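Local atomic coordinates of UL37 (Suid herpesvirus 1, PDB entry 4K70), a protein that serves in the inner tegument of the herpesvirus particle, probably helping to control viral trafficking, this chain being its N-terminal half. Residues A246-G251 and R287-Q292; T62-V67 and H462-E467; P151-P156 and P193-V198. One frame throughout, in Å; residues are numbered along the deposited sequence.

Contact 1: A246-G251 and R287-Q292; sequences ALVPVG and RLRTDQ. With NA (sodium ion), chain K; NA (sodium ion), chain J.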
ATOM      1  N   ALA A 246     -33.294   0.524 -24.045  1.00 35.16           N
ATOM      2  CA  ALA A 246     -32.841   0.435 -22.664  1.00 33.04           C
ATOM      3  C   ALA A 246     -33.402   1.562 -21.810  1.00 35.11           C
ATOM      4  O   ALA A 246     -33.289   1.527 -20.587  1.00 34.16           O
ATOM      5  CB  ALA A 246     -31.306   0.411 -22.595  1.00 34.94           C
ATOM      6  N   LEU A 247     -34.006   2.558 -22.457  1.00 35.17           N
ATOM      7  CA  LEU A 247     -34.525   3.729 -21.766  1.00 34.65           C
ATOM      8  C   LEU A 247     -36.032   3.636 -21.525  1.00 36.95           C
ATOM      9  O   LEU A 247     -36.773   3.116 -22.354  1.00 35.86           O
ATOM     10  CB  LEU A 247     -34.230   4.998 -22.571  1.00 39.81           C
ATOM     11  CG  LEU A 247     -32.811   5.565 -22.660  1.00 41.08           C
ATOM     12  CD1 LEU A 247     -32.803   6.689 -23.673  1.00 41.79           C
ATOM     13  CD2 LEU A 247     -32.347   6.075 -21.304  1.00 32.07           C
ATOM     14  N   VAL A 248     -36.479   4.158 -20.389  1.00 36.95           N
ATOM     15  CA  VAL A 248     -37.910   4.202 -20.084  1.00 39.26           C
ATOM     16  C   VAL A 248     -38.585   5.320 -20.885  1.00 40.02           C
ATOM     17  O   VAL A 248     -38.178   6.484 -20.808  1.00 38.56           O
ATOM     18  CB  VAL A 248     -38.173   4.417 -18.564  1.00 38.55           C
ATOM     19  CG1 VAL A 248     -39.666   4.658 -18.297  1.00 40.25           C
ATOM     20  CG2 VAL A 248     -37.669   3.232 -17.751  1.00 36.07           C
ATOM     21  N   PRO A 249     -39.613   4.965 -21.668  1.00 40.21           N
ATOM     22  CA  PRO A 249     -40.422   5.932 -22.427  1.00 43.26           C
ATOM     23  C   PRO A 249     -40.905   7.121 -21.586  1.00 45.10           C
ATOM     24  O   PRO A 249     -41.345   6.940 -20.445  1.00 41.52           O
ATOM     25  CB  PRO A 249     -41.623   5.100 -22.893  1.00 42.56           C
ATOM     26  CG  PRO A 249     -41.501   3.755 -22.165  1.00 47.14           C
ATOM     27  CD  PRO A 249     -40.056   3.579 -21.884  1.00 39.51           C
ATOM     28  N   VAL A 250     -40.797   8.326 -22.140  1.00 43.49           N
ATOM     29  CA  VAL A 250     -41.318   9.515 -21.479  1.00 44.66           C
ATOM     30  C   VAL A 250     -42.824   9.354 -21.300  1.00 44.73           C
ATOM     31  O   VAL A 250     -43.499   8.838 -22.186  1.00 48.95           O
ATOM     32  CB  VAL A 250     -41.042  10.784 -22.307  1.00 46.49           C
ATOM     33  CG1 VAL A 250     -41.669  12.002 -21.644  1.00 48.54           C
ATOM     34  CG2 VAL A 250     -39.540  10.985 -22.499  1.00 48.17           C
ATOM     35  N   GLY A 251     -43.350   9.775 -20.154  1.00 47.42           N
ATOM     36  CA  GLY A 251     -44.787   9.733 -19.934  1.00 44.70           C
ATOM     37  C   GLY A 251     -45.255   8.515 -19.160  1.00 47.76           C
ATOM     38  O   GLY A 251     -46.389   8.474 -18.676  1.00 48.71           O
ATOM     39  N   ARG A 287     -34.766   7.863 -18.016  1.00 41.33           N
ATOM     40  CA  ARG A 287     -33.881   7.074 -17.183  1.00 38.82           C
ATOM     41  C   ARG A 287     -33.793   5.669 -17.749  1.00 37.38           C
ATOM     42  O   ARG A 287     -34.682   5.224 -18.489  1.00 32.39           O
ATOM     43  CB  ARG A 287     -34.385   7.027 -15.747  1.00 40.70           C
ATOM     44  CG  ARG A 287     -35.550   6.085 -15.564  1.00 33.43           C
ATOM     45  CD  ARG A 287     -35.932   5.946 -14.100  1.00 39.51           C
ATOM     46  NE  ARG A 287     -37.167   5.180 -13.996  1.00 36.89           N
ATOM     47  CZ  ARG A 287     -37.233   3.876 -13.750  1.00 39.37           C
ATOM     48  NH1 ARG A 287     -36.132   3.172 -13.534  1.00 38.92           N
ATOM     49  NH2 ARG A 287     -38.415   3.278 -13.704  1.00 42.32           N
ATOM     50  N   LEU A 288     -32.702   4.981 -17.419  1.00 31.88           N
ATOM     51  CA  LEU A 288     -32.535   3.597 -17.820  1.00 31.58           C
ATOM     52  C   LEU A 288     -33.581   2.733 -17.121  1.00 31.31           C
ATOM     53  O   LEU A 288     -33.857   2.926 -15.933  1.00 33.33           O
ATOM     54  CB  LEU A 288     -31.135   3.115 -17.455  1.00 27.90           C
ATOM     55  CG  LEU A 288     -29.972   3.767 -18.205  1.00 28.59           C
ATOM     56  CD1 LEU A 288     -28.650   3.273 -17.650  1.00 27.36           C
ATOM     57  CD2 LEU A 288     -30.068   3.479 -19.701  1.00 27.53           C
ATOM     58  N   ARG A 289     -34.169   1.804 -17.867  1.00 31.17           N
ATOM     59  CA  ARG A 289     -35.051   0.790 -17.308  1.00 31.43           C
ATOM     60  C   ARG A 289     -34.337   0.033 -16.179  1.00 35.50           C
ATOM     61  O   ARG A 289     -33.118  -0.200 -16.247  1.00 29.55           O
ATOM     62  CB  ARG A 289     -35.476  -0.197 -18.406  1.00 30.95           C
ATOM     63  CG  ARG A 289     -36.230   0.441 -19.574  1.00 30.13           C
ATOM     64  CD  ARG A 289     -36.334  -0.510 -20.750  1.00 30.99           C
ATOM     65  NE  ARG A 289     -36.833  -1.820 -20.335  1.00 33.10           N
ATOM     66  CZ  ARG A 289     -36.887  -2.884 -21.125  1.00 37.24           C
ATOM     67  NH1 ARG A 289     -36.485  -2.791 -22.385  1.00 37.72           N
ATOM     68  NH2 ARG A 289     -37.348  -4.037 -20.662  1.00 38.25           N
ATOM     69  N   THR A 290     -35.087  -0.326 -15.136  1.00 30.42           N
ATOM     70  CA  THR A 290     -34.556  -1.166 -14.070  1.00 29.79           C
ATOM     71  C   THR A 290     -35.410  -2.423 -13.904  1.00 33.78           C
ATOM     72  O   THR A 290     -35.368  -3.070 -12.860  1.00 32.77           O
ATOM     73  CB  THR A 290     -34.409  -0.421 -12.716  1.00 34.21           C
ATOM     74  OG1 THR A 290     -35.667   0.141 -12.322  1.00 32.37           O
ATOM     75  CG2 THR A 290     -33.345   0.705 -12.797  1.00 29.82           C
ATOM     76  N   ASP A 291     -36.163  -2.772 -14.948  1.00 30.05           N
ATOM     77  CA  ASP A 291     -36.947  -4.005 -14.955  1.00 31.86           C
ATOM     78  C   ASP A 291     -36.105  -5.154 -15.498  1.00 35.34           C
ATOM     79  O   ASP A 291     -35.066  -4.926 -16.122  1.00 33.45           O
ATOM     80  CB  ASP A 291     -38.235  -3.850 -15.779  1.00 32.28           C
ATOM     81  CG  ASP A 291     -37.967  -3.658 -17.258  1.00 32.49           C
ATOM     82  OD1 ASP A 291     -37.697  -2.516 -17.674  1.00 32.83           O
ATOM     83  OD2 ASP A 291     -38.030  -4.647 -18.009  1.00 36.39           O
ATOM     84  N   GLN A 292     -36.555  -6.383 -15.262  1.00 31.00           N
ATOM     85  CA  GLN A 292     -35.768  -7.575 -15.592  1.00 34.52           C
ATOM     86  C   GLN A 292     -35.410  -7.643 -17.074  1.00 35.96           C
ATOM     87  O   GLN A 292     -34.412  -8.253 -17.443  1.00 38.44           O
ATOM     88  CB  GLN A 292     -36.514  -8.855 -15.169  1.00 36.03           C
ATOM     89  CG  GLN A 292     -35.711 -10.153 -15.316  1.00 33.08           C
ATOM     90  CD  GLN A 292     -34.731 -10.410 -14.155  1.00 39.86           C
ATOM     91  OE1 GLN A 292     -34.946  -9.958 -13.023  1.00 33.07           O
ATOM     92  NE2 GLN A 292     -33.656 -11.152 -14.437  1.00 38.06           N
TER
HETATM   93 NA    NA K1005     -45.134   7.287 -22.437  1.00 57.11          NA
HETATM   94 NA    NA J1011     -37.592  -9.978 -11.811  1.00 44.05          NA
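Two irregular segments run antiparallel for one step: Leu247 faces Leu288 as a non-hydrogen-bonded pair with CA atoms 4.4 Å apart, framed by bonds from Val248 N to Arg287 O (2.8 Å) and from Arg289 N to Ala246 O (2.9 Å). The first lies nearly along the carbonyl axis, the second in its carbonyl plane. On one side of the pair, Leu247 CD2 meets Leu288 CD2 at 3.8 Å as the two side chains cross obliquely; branched apolar ends suit this side, where Leu288 also packs on helices 208-223 and 260-271. Such an isolated beta bridge closes an excursion containing helix 260-271 in a chain otherwise without strands. Val248, a compact beta-branched residue, puts CG2 3.6 Å from Arg289 CG and 4.0 Å above the centre of the Arg287 guanidinium. In that group NE gives to Asn254 O, and NH1 to Thr290 OG1, which lies at the edge in plane. Arg289 bends at chi3 (50°) so that its guanidinium meets Asp291, two residues on, in a salt bridge: NE and NH2 grip the two carboxylate oxygens side-on, through syn lone pairs. Beyond, Val250 O with Glu252 and Gln292 OE1 with His315 O bind separate sodium ions.

Contact 2: T62-V67 and H462-E467; sequences TCEAAV and HSAARE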
ATOM      1  N   THR A  62      37.525  -2.014  23.658  1.00 43.36           N
ATOM      2  CA  THR A  62      36.394  -2.880  23.953  1.00 46.58           C
ATOM      3  C   THR A  62      35.645  -3.339  22.705  1.00 50.78           C
ATOM      4  O   THR A  62      35.706  -2.712  21.638  1.00 47.07           O
ATOM      5  CB  THR A  62      35.394  -2.218  24.900  1.00 48.36           C
ATOM      6  OG1 THR A  62      34.799  -1.094  24.242  1.00 53.04           O
ATOM      7  CG2 THR A  62      36.089  -1.760  26.173  1.00 52.04           C
ATOM      8  N   CYS A  63      34.934  -4.446  22.877  1.00 45.44           N
ATOM      9  CA  CYS A  63      34.184  -5.100  21.823  1.00 48.71           C
ATOM     10  C   CYS A  63      32.970  -4.257  21.430  1.00 45.48           C
ATOM     11  O   CYS A  63      32.634  -4.153  20.249  1.00 42.78           O
ATOM     12  CB  CYS A  63      33.750  -6.482  22.319  1.00 47.56           C
ATOM     13  SG  CYS A  63      32.704  -7.400  21.202  1.00 58.37           S
ATOM     14  N   GLU A  64      32.323  -3.664  22.429  1.00 46.36           N
ATOM     15  CA  GLU A  64      31.216  -2.733  22.214  1.00 42.12           C
ATOM     16  C   GLU A  64      31.635  -1.568  21.319  1.00 41.19           C
ATOM     17  O   GLU A  64      30.935  -1.223  20.366  1.00 38.51           O
ATOM     18  CB  GLU A  64      30.693  -2.198  23.553  1.00 43.77           C
ATOM     19  CG  GLU A  64      29.956  -3.233  24.404  1.00 50.11           C
ATOM     20  CD  GLU A  64      30.855  -4.376  24.863  1.00 50.33           C
ATOM     21  OE1 GLU A  64      32.082  -4.166  24.947  1.00 51.02           O
ATOM     22  OE2 GLU A  64      30.340  -5.481  25.136  1.00 46.59           O
ATOM     23  N   ALA A  65      32.782  -0.972  21.628  1.00 34.46           N
ATOM     24  CA  ALA A  65      33.317   0.137  20.841  1.00 39.63           C
ATOM     25  C   ALA A  65      33.640  -0.274  19.411  1.00 38.47           C
ATOM     26  O   ALA A  65      33.446   0.502  18.475  1.00 35.72           O
ATOM     27  CB  ALA A  65      34.564   0.720  21.508  1.00 40.53           C
ATOM     28  N   ALA A  66      34.148  -1.493  19.251  1.00 36.68           N
ATOM     29  CA  ALA A  66      34.516  -1.995  17.936  1.00 37.32           C
ATOM     30  C   ALA A  66      33.260  -2.119  17.084  1.00 35.13           C
ATOM     31  O   ALA A  66      33.212  -1.636  15.947  1.00 35.49           O
ATOM     32  CB  ALA A  66      35.202  -3.342  18.064  1.00 37.33           C
ATOM     33  N   VAL A  67      32.254  -2.775  17.652  1.00 33.26           N
ATOM     34  CA  VAL A  67      30.962  -2.987  16.998  1.00 37.09           C
ATOM     35  C   VAL A  67      30.281  -1.671  16.639  1.00 34.06           C
ATOM     36  O   VAL A  67      29.814  -1.481  15.505  1.00 31.87           O
ATOM     37  CB  VAL A  67      30.021  -3.817  17.895  1.00 38.43           C
ATOM     38  CG1 VAL A  67      28.589  -3.803  17.352  1.00 37.99           C
ATOM     39  CG2 VAL A  67      30.538  -5.244  18.021  1.00 40.63           C
ATOM     40  N   HIS A 462      31.611 -14.261  24.290  1.00 59.53           N
ATOM     41  CA  HIS A 462      30.360 -13.581  24.606  1.00 56.89           C
ATOM     42  C   HIS A 462      30.616 -12.146  25.042  1.00 57.32           C
ATOM     43  O   HIS A 462      31.590 -11.854  25.738  1.00 57.91           O
ATOM     44  CB  HIS A 462      29.594 -14.322  25.696  1.00 56.78           C
ATOM     45  CG  HIS A 462      28.258 -13.721  25.999  1.00 59.97           C
ATOM     46  ND1 HIS A 462      27.337 -13.425  25.017  1.00 59.93           N
ATOM     47  CD2 HIS A 462      27.689 -13.358  27.172  1.00 63.09           C
ATOM     48  CE1 HIS A 462      26.256 -12.908  25.573  1.00 60.25           C
ATOM     49  NE2 HIS A 462      26.443 -12.856  26.881  1.00 60.73           N
ATOM     50  N   SER A 463      29.734 -11.251  24.625  1.00 52.77           N
ATOM     51  CA  SER A 463      29.892  -9.844  24.935  1.00 51.74           C
ATOM     52  C   SER A 463      28.589  -9.248  25.433  1.00 46.87           C
ATOM     53  O   SER A 463      27.512  -9.787  25.189  1.00 50.63           O
ATOM     54  CB  SER A 463      30.389  -9.084  23.701  1.00 53.64           C
ATOM     55  OG  SER A 463      29.530  -9.288  22.592  1.00 49.63           O
ATOM     56  N   ALA A 464      28.698  -8.142  26.157  1.00 49.01           N
ATOM     57  CA  ALA A 464      27.531  -7.369  26.554  1.00 49.34           C
ATOM     58  C   ALA A 464      26.888  -6.787  25.299  1.00 48.81           C
ATOM     59  O   ALA A 464      25.675  -6.600  25.238  1.00 49.09           O
ATOM     60  CB  ALA A 464      27.934  -6.258  27.506  1.00 45.68           C
ATOM     61  N   ALA A 465      27.724  -6.503  24.304  1.00 47.12           N
ATOM     62  CA  ALA A 465      27.266  -6.014  23.012  1.00 46.25           C
ATOM     63  C   ALA A 465      26.257  -6.984  22.413  1.00 46.81           C
ATOM     64  O   ALA A 465      25.188  -6.581  21.972  1.00 47.70           O
ATOM     65  CB  ALA A 465      28.445  -5.824  22.075  1.00 45.78           C
ATOM     66  N   ARG A 466      26.605  -8.266  22.421  1.00 47.36           N
ATOM     67  CA  ARG A 466      25.716  -9.310  21.934  1.00 49.41           C
ATOM     68  C   ARG A 466      24.368  -9.299  22.654  1.00 50.24           C
ATOM     69  O   ARG A 466      23.320  -9.464  22.035  1.00 49.40           O
ATOM     70  CB  ARG A 466      26.374 -10.682  22.081  1.00 47.42           C
ATOM     71  CG  ARG A 466      25.466 -11.834  21.692  1.00 50.85           C
ATOM     72  CD  ARG A 466      26.240 -13.137  21.608  1.00 48.58           C
ATOM     73  NE  ARG A 466      27.291 -13.092  20.592  1.00 44.58           N
ATOM     74  CZ  ARG A 466      27.178 -13.607  19.371  1.00 42.89           C
ATOM     75  NH1 ARG A 466      26.060 -14.220  19.005  1.00 47.32           N
ATOM     76  NH2 ARG A 466      28.187 -13.522  18.517  1.00 42.08           N
ATOM     77  N   GLU A 467      24.394  -9.098  23.963  1.00 51.33           N
ATOM     78  CA  GLU A 467      23.171  -9.187  24.744  1.00 48.35           C
ATOM     79  C   GLU A 467      22.292  -7.960  24.545  1.00 49.10           C
ATOM     80  O   GLU A 467      21.063  -8.068  24.485  1.00 50.13           O
ATOM     81  CB  GLU A 467      23.498  -9.369  26.220  1.00 53.74           C
ATOM     82  CG  GLU A 467      22.367  -9.984  27.014  1.00 60.19           C
ATOM     83  CD  GLU A 467      22.636  -9.990  28.504  1.00 70.03           C
ATOM     84  OE1 GLU A 467      23.808 -10.191  28.909  1.00 71.28           O
ATOM     85  OE2 GLU A 467      21.669  -9.790  29.272  1.00 68.12           O
TER
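Two helix N-termini meet here, those of helices 63-78 and 464-481, and an acidic side chain from the first turn of one reaches the first turn of the other. Glu64 leaves its backbone with CG anti to the carbonyl carbon, then bends at chi2 (64°), which carries the carboxylate across to the partner helix. Its OE2, using the anti lone pair, accepts from Ala465 N at 2.9 Å, although the bond is bent (137° at the hydrogen). A carboxylate suits this place because the first-turn amides of a helix have no carbonyl of an earlier turn to bind, and the positive end of the helix dipole would probably favour its charged form. Ser463 is the N-cap of helix 464-481: OG, set between the backbone N and the carbonyl carbon (chi1 55°), accepts from Arg466 N at 3.1 Å and is hydrogen-bonded to Glu455 OE2, which also forms a salt bridge with Arg466 NE. Small residues let the helices come close, Ala465 CB lying 3.8 Å from Glu64 CG. Cys63 SG, anti to its backbone N, rests 3.8 Å from Ser463 CB, a buried van der Waals contact. Gln24 and Leu28 of helix 20-32 cover Glu64.

Contact 3: P151-P156 and P193-V198; sequences PRVVPP and PLALAV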
ATOM      1  N   PRO A 151      -3.506   2.642 -20.256  1.00 39.72           N
ATOM      2  CA  PRO A 151      -4.147   1.929 -19.140  1.00 40.33           C
ATOM      3  C   PRO A 151      -3.469   0.608 -18.794  1.00 42.51           C
ATOM      4  O   PRO A 151      -4.099  -0.460 -18.890  1.00 41.98           O
ATOM      5  CB  PRO A 151      -5.574   1.677 -19.655  1.00 37.50           C
ATOM      6  CG  PRO A 151      -5.429   1.612 -21.135  1.00 42.53           C
ATOM      7  CD  PRO A 151      -4.313   2.588 -21.488  1.00 41.59           C
ATOM      8  N   ARG A 152      -2.209   0.687 -18.378  1.00 36.75           N
ATOM      9  CA  ARG A 152      -1.449  -0.495 -18.006  1.00 40.09           C
ATOM     10  C   ARG A 152      -1.940  -1.086 -16.684  1.00 39.43           C
ATOM     11  O   ARG A 152      -2.079  -0.380 -15.682  1.00 37.18           O
ATOM     12  CB  ARG A 152       0.057  -0.191 -17.935  1.00 41.25           C
ATOM     13  CG  ARG A 152       0.907  -1.480 -17.860  1.00 51.32           C
ATOM     14  CD  ARG A 152       2.406  -1.257 -18.091  1.00 59.46           C
ATOM     15  NE  ARG A 152       2.972  -0.240 -17.210  1.00 64.14           N
ATOM     16  CZ  ARG A 152       3.183   1.024 -17.572  1.00 68.76           C
ATOM     17  NH1 ARG A 152       2.880   1.419 -18.806  1.00 61.30           N
ATOM     18  NH2 ARG A 152       3.704   1.892 -16.705  1.00 68.37           N
ATOM     19  N   VAL A 153      -2.207  -2.390 -16.699  1.00 39.08           N
ATOM     20  CA  VAL A 153      -2.636  -3.108 -15.509  1.00 36.99           C
ATOM     21  C   VAL A 153      -1.426  -3.748 -14.834  1.00 41.54           C
ATOM     22  O   VAL A 153      -0.781  -4.630 -15.400  1.00 40.37           O
ATOM     23  CB  VAL A 153      -3.670  -4.190 -15.854  1.00 39.34           C
ATOM     24  CG1 VAL A 153      -3.999  -5.022 -14.621  1.00 36.16           C
ATOM     25  CG2 VAL A 153      -4.927  -3.551 -16.437  1.00 35.45           C
ATOM     26  N   VAL A 154      -1.115  -3.284 -13.628  1.00 38.31           N
ATOM     27  CA  VAL A 154       0.050  -3.768 -12.898  1.00 37.91           C
ATOM     28  C   VAL A 154      -0.363  -4.528 -11.636  1.00 34.79           C
ATOM     29  O   VAL A 154      -1.192  -4.048 -10.860  1.00 33.62           O
ATOM     30  CB  VAL A 154       0.948  -2.597 -12.468  1.00 36.99           C
ATOM     31  CG1 VAL A 154       2.191  -3.122 -11.791  1.00 36.51           C
ATOM     32  CG2 VAL A 154       1.304  -1.723 -13.669  1.00 38.30           C
ATOM     33  N   PRO A 155       0.217  -5.715 -11.416  1.00 34.82           N
ATOM     34  CA  PRO A 155      -0.078  -6.392 -10.146  1.00 32.85           C
ATOM     35  C   PRO A 155       0.465  -5.559  -8.990  1.00 35.20           C
ATOM     36  O   PRO A 155       1.612  -5.140  -9.051  1.00 36.96           O
ATOM     37  CB  PRO A 155       0.688  -7.710 -10.259  1.00 35.74           C
ATOM     38  CG  PRO A 155       0.936  -7.895 -11.752  1.00 34.47           C
ATOM     39  CD  PRO A 155       1.085  -6.516 -12.301  1.00 32.58           C
ATOM     40  N   PRO A 156      -0.356  -5.301  -7.960  1.00 33.87           N
ATOM     41  CA  PRO A 156       0.068  -4.500  -6.806  1.00 35.75           C
ATOM     42  C   PRO A 156       1.387  -4.982  -6.185  1.00 36.06           C
ATOM     43  O   PRO A 156       2.151  -4.196  -5.624  1.00 36.02           O
ATOM     44  CB  PRO A 156      -1.082  -4.706  -5.825  1.00 31.31           C
ATOM     45  CG  PRO A 156      -2.265  -4.866  -6.710  1.00 32.24           C
ATOM     46  CD  PRO A 156      -1.767  -5.705  -7.849  1.00 31.91           C
ATOM     47  N   PRO A 193      -7.628   0.016 -10.381  1.00 22.20           N
ATOM     48  CA  PRO A 193      -9.070   0.063 -10.686  1.00 24.10           C
ATOM     49  C   PRO A 193      -9.401   1.006 -11.844  1.00 27.98           C
ATOM     50  O   PRO A 193     -10.349   0.767 -12.593  1.00 22.73           O
ATOM     51  CB  PRO A 193      -9.685   0.633  -9.406  1.00 27.85           C
ATOM     52  CG  PRO A 193      -8.711   0.335  -8.337  1.00 28.31           C
ATOM     53  CD  PRO A 193      -7.348   0.296  -8.966  1.00 22.89           C
ATOM     54  N   LEU A 194      -8.639   2.090 -11.969  1.00 27.02           N
ATOM     55  CA  LEU A 194      -8.814   3.014 -13.081  1.00 25.86           C
ATOM     56  C   LEU A 194      -8.429   2.343 -14.396  1.00 24.88           C
ATOM     57  O   LEU A 194      -9.189   2.392 -15.360  1.00 26.74           O
ATOM     58  CB  LEU A 194      -7.994   4.306 -12.865  1.00 24.10           C
ATOM     59  CG  LEU A 194      -7.866   5.211 -14.088  1.00 28.03           C
ATOM     60  CD1 LEU A 194      -9.233   5.624 -14.597  1.00 27.19           C
ATOM     61  CD2 LEU A 194      -7.005   6.454 -13.787  1.00 28.32           C
ATOM     62  N   ALA A 195      -7.241   1.736 -14.437  1.00 25.69           N
ATOM     63  CA  ALA A 195      -6.787   0.997 -15.620  1.00 27.11           C
ATOM     64  C   ALA A 195      -7.768  -0.119 -16.009  1.00 28.24           C
ATOM     65  O   ALA A 195      -8.078  -0.319 -17.191  1.00 27.25           O
ATOM     66  CB  ALA A 195      -5.398   0.404 -15.379  1.00 24.90           C
ATOM     67  N   LEU A 196      -8.240  -0.857 -15.014  1.00 21.53           N
ATOM     68  CA  LEU A 196      -9.222  -1.917 -15.275  1.00 24.06           C
ATOM     69  C   LEU A 196     -10.525  -1.371 -15.860  1.00 28.15           C
ATOM     70  O   LEU A 196     -11.085  -1.965 -16.780  1.00 27.20           O
ATOM     71  CB  LEU A 196      -9.488  -2.735 -14.012  1.00 19.99           C
ATOM     72  CG  LEU A 196      -8.306  -3.615 -13.580  1.00 28.63           C
ATOM     73  CD1 LEU A 196      -8.484  -4.179 -12.177  1.00 25.02           C
ATOM     74  CD2 LEU A 196      -8.063  -4.724 -14.590  1.00 28.02           C
ATOM     75  N   ALA A 197     -11.010  -0.239 -15.344  1.00 22.57           N
ATOM     76  CA  ALA A 197     -12.247   0.325 -15.876  1.00 22.82           C
ATOM     77  C   ALA A 197     -12.057   0.849 -17.301  1.00 24.84           C
ATOM     78  O   ALA A 197     -12.940   0.715 -18.155  1.00 26.11           O
ATOM     79  CB  ALA A 197     -12.796   1.426 -14.955  1.00 24.83           C
ATOM     80  N   VAL A 198     -10.905   1.467 -17.549  1.00 27.88           N
ATOM     81  CA  VAL A 198     -10.574   1.940 -18.888  1.00 27.80           C
ATOM     82  C   VAL A 198     -10.591   0.799 -19.894  1.00 26.64           C
ATOM     83  O   VAL A 198     -11.113   0.947 -20.995  1.00 28.21           O
ATOM     84  CB  VAL A 198      -9.206   2.667 -18.928  1.00 27.97           C
ATOM     85  CG1 VAL A 198      -8.869   3.099 -20.352  1.00 30.90           C
ATOM     86  CG2 VAL A 198      -9.227   3.870 -18.005  1.00 28.80           C
TER
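The first three residues of the loop, 151-153, press two bumps against helix 191-201, both beside the low point made by Ala195. At that low point the methyl of Ala195 faces the loop's backbone, with CB 3.4 Å from Arg152 O and 3.8 Å from Pro151 O. Alanine suits the place because its single methyl lets two carbonyl oxygens of the loop come up to it, close to the helix. The first bump is the Pro151 ring, whose CB points at the helix and meets Val198 CG1 at 3.7 Å, the two side chains crossing at about a right angle. The ring leans on Val198, with Ala195 CB further off, 4.5 Å from Pro151 CB. The second bump is Val153: its CG2, anti to the carbonyl carbon, touches Leu196 CD2 at 3.8 Å and Ala195 CB at 4.1 Å. Leu196 starts away from the loop, but with CG anti to the carbonyl carbon (chi1 -70°) its end swings back to meet the valine, again nearly at a right angle. Leu192 and Arg199 also touch Val153, which therefore sits in a hollow bordered by four side chains of one helix face. Val153 and Arg199 share a bound sodium ion, and Leu334 of helix 333-342 touches Val153. This is apolar packing of an extended interhelical linker against one face of a helix in an all-helical fold.

Overall arrangement
Contact 2 joins an early helix to the last one, and both other contacts are nested within the long loop it closes; contact 3 closes before contact 1 opens. The molecule is elongated and mostly helical. The centres of contacts 1 and 2 lie 79 Å apart, on opposite sides of the chain's centre, while contact 3, nearer the middle, is 32 Å from contact 1 and 52 Å from contact 2, centre to centre. Helix 208-223 links contacts 1 and 3: Leu209 touches Ala246 and Leu288, and Ile218 touches Leu194 and Ala197. Thus pairing of an early and a late helix ties distant parts of the sequence together on one side of the chain's centre, whereas loops are fastened locally on the other.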